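Local coordinates for protein carbohydrate oxidase (Microdochium nivale, PDB 3RJA) that oxidises the C1 hydroxyl of mono-, oligo- and polysaccharides to lactones with FAD, passing the electrons to molecular oxygen to give hydrogen peroxide, at residues 22-27 against 88-93; 136-141 against 198-203. One frame throughout, in Å; residues are numbered along the deposited sequence.

The two contacts are neighbours: their centres lie about 16 Å apart and their nearest atoms about 5 Å apart, without touching. Contact 1 is polar and partly buried: it ties helix 20-25 to the turn after strand 84-87. A bound substrate analogue lies about 6 Å from the side chain of Asp-25, in a pocket that includes Tyr-22. Contact 2 is buried and mostly apolar, seating the helix that binds the riboflavin-side phosphate of FAD on strand 196-206. Leu-88 also touches FAD, making the cofactor a common neighbour. The analogue in the pocket beside the flavin is about 13 Å from the side chain of Phe-141 in contact 2.

Contact 1. Residues 22-27 against 88-93; sequences YERDVE and LDRMID
Asp-25, in helix 20-25, and Asp-89, in the type I turn from Leu-88 to Met-91, bring their CA atoms to 8.6 Å, a gap bridged by long charged side chains. Arg-24 starts with CG anti to the backbone N (chi1 169°), and its chain runs extended as far as NE. Its NH2 meets Asp-89 OD2 at 2.8 Å in a nearly straight bond (171°). The oxygen lies in the guanidinium plane, whereas the nitrogen stands above the carboxylate plane. The second salt bridge runs the other way: Arg-90, whose chain bends at chi2, comes tip to tip with Asp-25, and its NH1 meets the syn lone pair of Asp-25 OD1 at 2.8 Å. The same NH1 holds Asp-89 OD1 at 2.7 Å, so one nitrogen joins two carboxylates. Arg-90 is modelled in two conformers, and this geometry belongs to one of them. The two guanidiniums stack, Arg-24 CZ over Arg-90 CZ at 3.6 Å with planes 18° apart. Arginine suits this place because its flat group can stack while its edge still donates, and the aspartates probably offset the repulsion of the paired cations. A water accepts from Arg-24 NE and donates to Asp-25 OD1 and to Asp-89 OD2, the last at 2.6 Å. Further salt bridges join Arg-90 NH2 to Asp-21 and Asp-89 OD2 to Arg-111. The network thus fastens helix 20-25 to the loop between strands 84-87 and 94-98, while Tyr-22 and Val-26 rest on Ile-40 of strand 39-42, the neighbour of strand 84-87 in the parallel sheet.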
loop_
_atom_site.group_PDB
_atom_site.type_symbol
_atom_site.label_atom_id
_atom_site.label_comp_id
_atom_site.label_asym_id
_atom_site.label_seq_id
_atom_site.Cartn_x
_atom_site.Cartn_y
_atom_site.Cartn_z
ATOM N N TYR A 22 -6.449 13.696 -20.987
ATOM C CA TYR A 22 -5.463 14.466 -20.221
ATOM C C TYR A 22 -6.020 14.819 -18.834
ATOM O O TYR A 22 -5.380 14.526 -17.825
ATOM C CB TYR A 22 -5.013 15.730 -20.973
ATOM C CG TYR A 22 -3.999 16.559 -20.211
ATOM C CD1 TYR A 22 -4.403 17.523 -19.298
ATOM C CD2 TYR A 22 -2.638 16.374 -20.411
ATOM C CE1 TYR A 22 -3.465 18.288 -18.596
ATOM C CE2 TYR A 22 -1.706 17.106 -19.714
ATOM C CZ TYR A 22 -2.121 18.062 -18.805
ATOM O OH TYR A 22 -1.167 18.811 -18.131
ATOM N N GLU A 23 -7.228 15.406 -18.799
ATOM C CA GLU A 23 -7.875 15.767 -17.544
ATOM C C GLU A 23 -8.002 14.574 -16.587
ATOM O O GLU A 23 -7.766 14.725 -15.400
ATOM C CB GLU A 23 -9.250 16.437 -17.758
ATOM C CG GLU A 23 -9.182 17.813 -18.490
ATOM C CD GLU A 23 -8.436 18.897 -17.722
ATOM O OE1 GLU A 23 -8.791 19.151 -16.561
ATOM O OE2 GLU A 23 -7.494 19.504 -18.283
ATOM N N ARG A 24 -8.406 13.409 -17.108
ATOM C CA ARG A 24 -8.476 12.194 -16.320
ATOM C C ARG A 24 -7.082 11.769 -15.795
ATOM O O ARG A 24 -6.921 11.505 -14.611
ATOM C CB ARG A 24 -9.082 11.050 -17.146
ATOM C CG ARG A 24 -8.950 9.676 -16.468
ATOM C CD ARG A 24 -9.586 8.532 -17.286
ATOM N NE ARG A 24 -8.928 7.271 -16.957
ATOM C CZ ARG A 24 -9.364 6.060 -17.318
ATOM N NH1 ARG A 24 -10.495 5.944 -18.011
ATOM N NH2 ARG A 24 -8.669 4.962 -16.980
ATOM N N ASP A 25 -6.102 11.691 -16.686
ATOM C CA ASP A 25 -4.788 11.151 -16.345
ATOM C C ASP A 25 -3.970 12.057 -15.381
ATOM O O ASP A 25 -3.152 11.562 -14.592
ATOM C CB ASP A 25 -3.971 10.895 -17.613
ATOM C CG ASP A 25 -4.457 9.672 -18.437
ATOM O OD1 ASP A 25 -5.217 8.817 -17.946
ATOM O OD2 ASP A 25 -4.047 9.564 -19.620
ATOM N N VAL A 26 -4.203 13.379 -15.462
ATOM C CA VAL A 26 -3.396 14.350 -14.747
ATOM C C VAL A 26 -3.970 14.611 -13.332
ATOM O O VAL A 26 -3.345 15.303 -12.508
ATOM C CB VAL A 26 -3.286 15.709 -15.521
ATOM C CG1 VAL A 26 -4.517 16.602 -15.246
ATOM C CG2 VAL A 26 -2.023 16.460 -15.094
ATOM N N GLU A 27 -5.156 14.068 -13.074
ATOM C CA GLU A 27 -5.819 14.306 -11.799
ATOM C C GLU A 27 -5.262 13.340 -10.733
ATOM O O GLU A 27 -5.344 12.118 -10.911
ATOM C CB GLU A 27 -7.343 14.111 -11.952
ATOM C CG GLU A 27 -8.160 14.415 -10.674
ATOM C CD GLU A 27 -9.666 14.192 -10.870
ATOM O OE1 GLU A 27 -10.062 13.158 -11.461
ATOM O OE2 GLU A 27 -10.447 15.068 -10.430
ATOM N N LEU A 88 0.210 4.484 -16.871
ATOM C CA LEU A 88 0.166 3.043 -17.165
ATOM C C LEU A 88 -1.237 2.438 -17.173
ATOM O O LEU A 88 -1.420 1.285 -17.592
ATOM C CB LEU A 88 1.049 2.257 -16.173
ATOM C CG LEU A 88 2.555 2.531 -16.182
ATOM C CD1 LEU A 88 3.281 1.850 -14.981
ATOM C CD2 LEU A 88 3.208 2.099 -17.518
ATOM N N ASP A 89 -2.220 3.209 -16.720
ATOM C CA ASP A 89 -3.509 2.649 -16.351
ATOM C C ASP A 89 -4.414 2.147 -17.505
ATOM O O ASP A 89 -5.547 1.694 -17.251
ATOM C CB ASP A 89 -4.250 3.595 -15.384
ATOM C CG ASP A 89 -5.174 4.577 -16.101
ATOM O OD1 ASP A 89 -4.835 5.022 -17.215
ATOM O OD2 ASP A 89 -6.237 4.916 -15.522
ATOM N N ARG A 90 -3.950 2.206 -18.756
ATOM C CA ARG A 90 -4.704 1.595 -19.863
ATOM C C ARG A 90 -4.125 0.211 -20.163
ATOM O O ARG A 90 -4.659 -0.522 -20.987
ATOM C CB ARG A 90 -4.687 2.458 -21.138
ATOM C CG ARG A 90 -5.205 3.887 -20.999
ATOM C CD ARG A 90 -6.598 3.960 -20.351
ATOM N NE ARG A 90 -7.269 5.207 -20.705
ATOM C CZ ARG A 90 -7.036 6.370 -20.104
ATOM N NH1 ARG A 90 -6.153 6.443 -19.114
ATOM N NH2 ARG A 90 -7.684 7.460 -20.487
ATOM N N MET A 91 -3.017 -0.131 -19.497
ATOM C CA MET A 91 -2.405 -1.461 -19.637
ATOM C C MET A 91 -2.897 -2.337 -18.470
ATOM O O MET A 91 -2.297 -2.372 -17.381
ATOM C CB MET A 91 -0.877 -1.376 -19.652
ATOM C CG MET A 91 -0.297 -0.502 -20.786
ATOM S SD MET A 91 1.449 -0.169 -20.487
ATOM C CE MET A 91 2.084 -1.791 -20.922
ATOM N N ILE A 92 -3.992 -3.042 -18.704
ATOM C CA ILE A 92 -4.760 -3.609 -17.613
ATOM C C ILE A 92 -4.917 -5.124 -17.647
ATOM O O ILE A 92 -5.598 -5.682 -16.797
ATOM C CB ILE A 92 -6.207 -2.967 -17.575
ATOM C CG1 ILE A 92 -6.966 -3.255 -18.877
ATOM C CG2 ILE A 92 -6.127 -1.468 -17.279
ATOM C CD1 ILE A 92 -8.491 -2.919 -18.797
ATOM N N ASP A 93 -4.329 -5.791 -18.631
ATOM C CA ASP A 93 -4.650 -7.211 -18.834
ATOM C C ASP A 93 -3.872 -8.168 -17.953
ATOM O O ASP A 93 -2.686 -7.955 -17.685
ATOM C CB ASP A 93 -4.354 -7.600 -20.272
ATOM C CG ASP A 93 -5.245 -6.863 -21.262
ATOM O OD1 ASP A 93 -6.331 -6.391 -20.872
ATOM O OD2 ASP A 93 -4.841 -6.752 -22.424
HETATM O O HOH W 1 -6.401 7.543 -15.631
#

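Contact 2. Residues 136-141 against 198-203; sequences GISGHF and AVWKLA. With FAD (flavin-adenine dinucleotide), chain B.
Trp-200, Leu-202, Ile-137, Ser-138 and Phe-141 form a buried helix-on-strand contact in the PCMH-type FAD-binding domain, where the helix whose N-terminus binds the riboflavin-side phosphate of FAD packs on strand 196-206 of the six-stranded antiparallel sheet. The axes of helix 137-141 and strand 198-203 approach to 10.4 Å at 56°. The N-H of Gly-136, the N-cap, donates to FAD O2P at 2.8 Å, and Gly-139 N bonds to O1P; glycine suits both sites because a CB would clash with FAD O1P at Gly-136 and with FAD O5' at Gly-139. The positive end of the helix dipole probably favours the phosphate there. Away from FAD, the helix presents apolar groups. Ile-137, with CG1 anti to the backbone N (chi1 -168°), slides past Trp-200, and CD1 reaches both Trp-200 CD1 and, tip to tip, Leu-202 CD1. Phe-141 sets CB over the face of the six-membered ring of Trp-200, a CH-pi contact 4.1 Å from the ring centre, and Phe-141 CE2 meets Leu-202 CD1 at 3.7 Å. Tryptophan fits because it adds a polar edge to a broad apolar face: Trp-200 NE1 donates to Ser-138 OG at 3.0 Å, the oxygen lying near the indole plane, and OG is also hydrogen-bonded to Pro-108 O.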
loop_
_atom_site.group_PDB
_atom_site.type_symbol
_atom_site.label_atom_id
_atom_site.label_comp_id
_atom_site.label_asym_id
_atom_site.label_seq_id
_atom_site.Cartn_x
_atom_site.Cartn_y
_atom_site.Cartn_z
ATOM N N GLY A 136 -3.592 0.774 -7.895
ATOM C CA GLY A 136 -2.824 0.158 -8.962
ATOM C C GLY A 136 -1.967 -0.994 -8.439
ATOM O O GLY A 136 -1.411 -0.925 -7.330
ATOM N N ILE A 137 -1.890 -2.063 -9.237
ATOM C CA ILE A 137 -1.005 -3.183 -8.971
ATOM C C ILE A 137 0.468 -2.751 -8.734
ATOM O O ILE A 137 1.126 -3.294 -7.833
ATOM C CB ILE A 137 -1.092 -4.250 -10.100
ATOM C CG1 ILE A 137 -0.403 -5.546 -9.674
ATOM C CG2 ILE A 137 -0.557 -3.748 -11.448
ATOM C CD1 ILE A 137 -0.384 -6.607 -10.781
ATOM N N SER A 138 0.977 -1.779 -9.512
ATOM C CA SER A 138 2.429 -1.534 -9.465
ATOM C C SER A 138 2.891 -0.832 -8.204
ATOM O O SER A 138 3.786 -1.323 -7.562
ATOM C CB SER A 138 2.976 -0.842 -10.719
ATOM O OG SER A 138 2.705 -1.627 -11.857
ATOM N N GLY A 139 2.298 0.312 -7.851
ATOM C CA GLY A 139 2.656 0.957 -6.575
ATOM C C GLY A 139 2.437 0.065 -5.366
ATOM O O GLY A 139 3.242 0.045 -4.429
ATOM N N HIS A 140 1.343 -0.681 -5.392
ATOM C CA HIS A 140 0.927 -1.533 -4.274
ATOM C C HIS A 140 1.913 -2.680 -4.056
ATOM O O HIS A 140 2.477 -2.819 -2.958
ATOM C CB HIS A 140 -0.475 -2.091 -4.544
ATOM C CG HIS A 140 -1.125 -2.776 -3.371
ATOM N ND1 HIS A 140 -1.588 -2.086 -2.269
ATOM C CD2 HIS A 140 -1.465 -4.078 -3.175
ATOM C CE1 HIS A 140 -2.175 -2.936 -1.435
ATOM N NE2 HIS A 140 -2.089 -4.155 -1.953
ATOM N N PHE A 141 2.120 -3.482 -5.100
ATOM C CA PHE A 141 2.982 -4.661 -4.993
ATOM C C PHE A 141 4.463 -4.286 -4.809
ATOM O O PHE A 141 5.208 -5.009 -4.164
ATOM C CB PHE A 141 2.817 -5.564 -6.232
ATOM C CG PHE A 141 1.549 -6.409 -6.243
ATOM C CD1 PHE A 141 0.267 -5.820 -6.226
ATOM C CD2 PHE A 141 1.646 -7.804 -6.301
ATOM C CE1 PHE A 141 -0.882 -6.618 -6.263
ATOM C CE2 PHE A 141 0.510 -8.616 -6.331
ATOM C CZ PHE A 141 -0.770 -8.012 -6.330
ATOM N N ALA A 198 7.178 -3.598 -16.075
ATOM C CA ALA A 198 6.351 -3.686 -17.297
ATOM C C ALA A 198 5.462 -4.937 -17.290
ATOM O O ALA A 198 4.427 -4.967 -17.964
ATOM C CB ALA A 198 7.259 -3.702 -18.562
ATOM N N VAL A 199 5.882 -5.968 -16.550
ATOM C CA VAL A 199 5.046 -7.168 -16.341
ATOM C C VAL A 199 5.294 -7.671 -14.921
ATOM O O VAL A 199 6.463 -7.802 -14.493
ATOM C CB VAL A 199 5.389 -8.327 -17.336
ATOM C CG1 VAL A 199 4.475 -9.551 -17.129
ATOM C CG2 VAL A 199 5.322 -7.860 -18.804
ATOM N N TRP A 200 4.214 -7.947 -14.189
ATOM C CA TRP A 200 4.321 -8.667 -12.893
ATOM C C TRP A 200 4.054 -10.150 -13.096
ATOM O O TRP A 200 3.065 -10.516 -13.733
ATOM C CB TRP A 200 3.321 -8.124 -11.867
ATOM C CG TRP A 200 3.577 -6.697 -11.505
ATOM C CD1 TRP A 200 3.063 -5.572 -12.114
ATOM C CD2 TRP A 200 4.455 -6.235 -10.470
ATOM N NE1 TRP A 200 3.584 -4.440 -11.511
ATOM C CE2 TRP A 200 4.424 -4.822 -10.491
ATOM C CE3 TRP A 200 5.254 -6.886 -9.517
ATOM C CZ2 TRP A 200 5.193 -4.035 -9.596
ATOM C CZ3 TRP A 200 5.998 -6.117 -8.630
ATOM C CH2 TRP A 200 5.965 -4.705 -8.672
ATOM N N LYS A 201 4.899 -11.005 -12.529
ATOM C CA LYS A 201 4.640 -12.460 -12.598
ATOM C C LYS A 201 4.278 -12.951 -11.213
ATOM O O LYS A 201 5.063 -12.853 -10.272
ATOM C CB LYS A 201 5.816 -13.205 -13.247
ATOM C CG LYS A 201 6.274 -12.531 -14.552
ATOM C CD LYS A 201 7.491 -13.188 -15.132
ATOM C CE LYS A 201 8.056 -12.421 -16.340
ATOM N NZ LYS A 201 9.520 -12.827 -16.542
ATOM N N LEU A 202 3.056 -13.451 -11.082
ATOM C CA LEU A 202 2.447 -13.581 -9.745
ATOM C C LEU A 202 1.930 -14.974 -9.470
ATOM O O LEU A 202 1.128 -15.486 -10.265
ATOM C CB LEU A 202 1.264 -12.601 -9.608
ATOM C CG LEU A 202 1.529 -11.104 -9.850
ATOM C CD1 LEU A 202 0.223 -10.262 -9.676
ATOM C CD2 LEU A 202 2.636 -10.581 -8.922
ATOM N N ALA A 203 2.346 -15.563 -8.346
ATOM C CA ALA A 203 1.784 -16.837 -7.877
ATOM C C ALA A 203 0.379 -16.558 -7.364
ATOM O O ALA A 203 0.169 -15.545 -6.692
ATOM C CB ALA A 203 2.644 -17.441 -6.719
HETATM P PA FAD B . 0.917 5.293 -7.953
HETATM O O1A FAD B . 0.570 5.155 -9.411
HETATM O O2A FAD B . 0.656 6.655 -7.363
HETATM O O5B FAD B . 2.468 4.931 -7.753
HETATM C C5B FAD B . 2.981 4.730 -6.441
HETATM C C4B FAD B . 4.515 4.654 -6.521
HETATM O O4B FAD B . 4.899 3.507 -7.281
HETATM C C3B FAD B . 5.137 5.863 -7.218
HETATM O O3B FAD B . 6.459 6.054 -6.710
HETATM C C2B FAD B . 5.241 5.363 -8.655
HETATM O O2B FAD B . 6.173 6.021 -9.481
HETATM C C1B FAD B . 5.619 3.908 -8.415
HETATM N N9A FAD B . 5.212 3.086 -9.551
HETATM C C8A FAD B . 3.978 3.058 -10.193
HETATM N N7A FAD B . 4.069 2.140 -11.193
HETATM C C5A FAD B . 5.293 1.589 -11.174
HETATM C C6A FAD B . 5.892 0.614 -11.977
HETATM N N6A FAD B . 5.206 0.026 -12.983
HETATM N N1A FAD B . 7.194 0.246 -11.686
HETATM C C2A FAD B . 7.897 0.862 -10.656
HETATM N N3A FAD B . 7.323 1.853 -9.886
HETATM C C4A FAD B . 6.029 2.191 -10.148
HETATM N N1 FAD B . -2.255 -0.008 0.984
HETATM C C2 FAD B . -2.194 -1.275 1.576
HETATM O O2 FAD B . -1.115 -1.837 1.797
HETATM N N3 FAD B . -3.404 -1.907 1.848
HETATM C C4 FAD B . -4.651 -1.437 1.482
HETATM O O4 FAD B . -5.681 -2.125 1.662
HETATM C C4X FAD B . -4.669 -0.058 0.904
HETATM N N5 FAD B . -5.814 0.492 0.539
HETATM C C5X FAD B . -5.859 1.713 -0.093
HETATM C C6 FAD B . -7.088 2.245 -0.562
HETATM C C7 FAD B . -7.125 3.403 -1.316
HETATM C C7M FAD B . -8.469 3.981 -1.807
HETATM C C8 FAD B . -5.905 3.989 -1.728
HETATM C C8M FAD B . -5.893 5.245 -2.576
HETATM C C9 FAD B . -4.700 3.523 -1.225
HETATM C C9A FAD B . -4.648 2.366 -0.422
HETATM N N10 FAD B . -3.424 1.783 -0.012
HETATM C C10 FAD B . -3.408 0.613 0.732
HETATM C "C1'" FAD B . -2.137 2.478 -0.341
HETATM C "C2'" FAD B . -1.523 1.895 -1.606
HETATM O "O2'" FAD B . -0.963 0.622 -1.312
HETATM C "C3'" FAD B . -0.412 2.794 -2.101
HETATM O "O3'" FAD B . -0.884 4.116 -2.246
HETATM C "C4'" FAD B . 0.139 2.250 -3.430
HETATM O "O4'" FAD B . 1.461 2.667 -3.580
HETATM C "C5'" FAD B . -0.719 2.686 -4.621
HETATM O "O5'" FAD B . -0.195 2.146 -5.802
HETATM P P FAD B . -0.563 2.857 -7.215
HETATM O O1P FAD B . 0.007 2.073 -8.358
HETATM O O2P FAD B . -2.079 3.047 -7.308
HETATM O O3P FAD B . 0.132 4.279 -6.980
#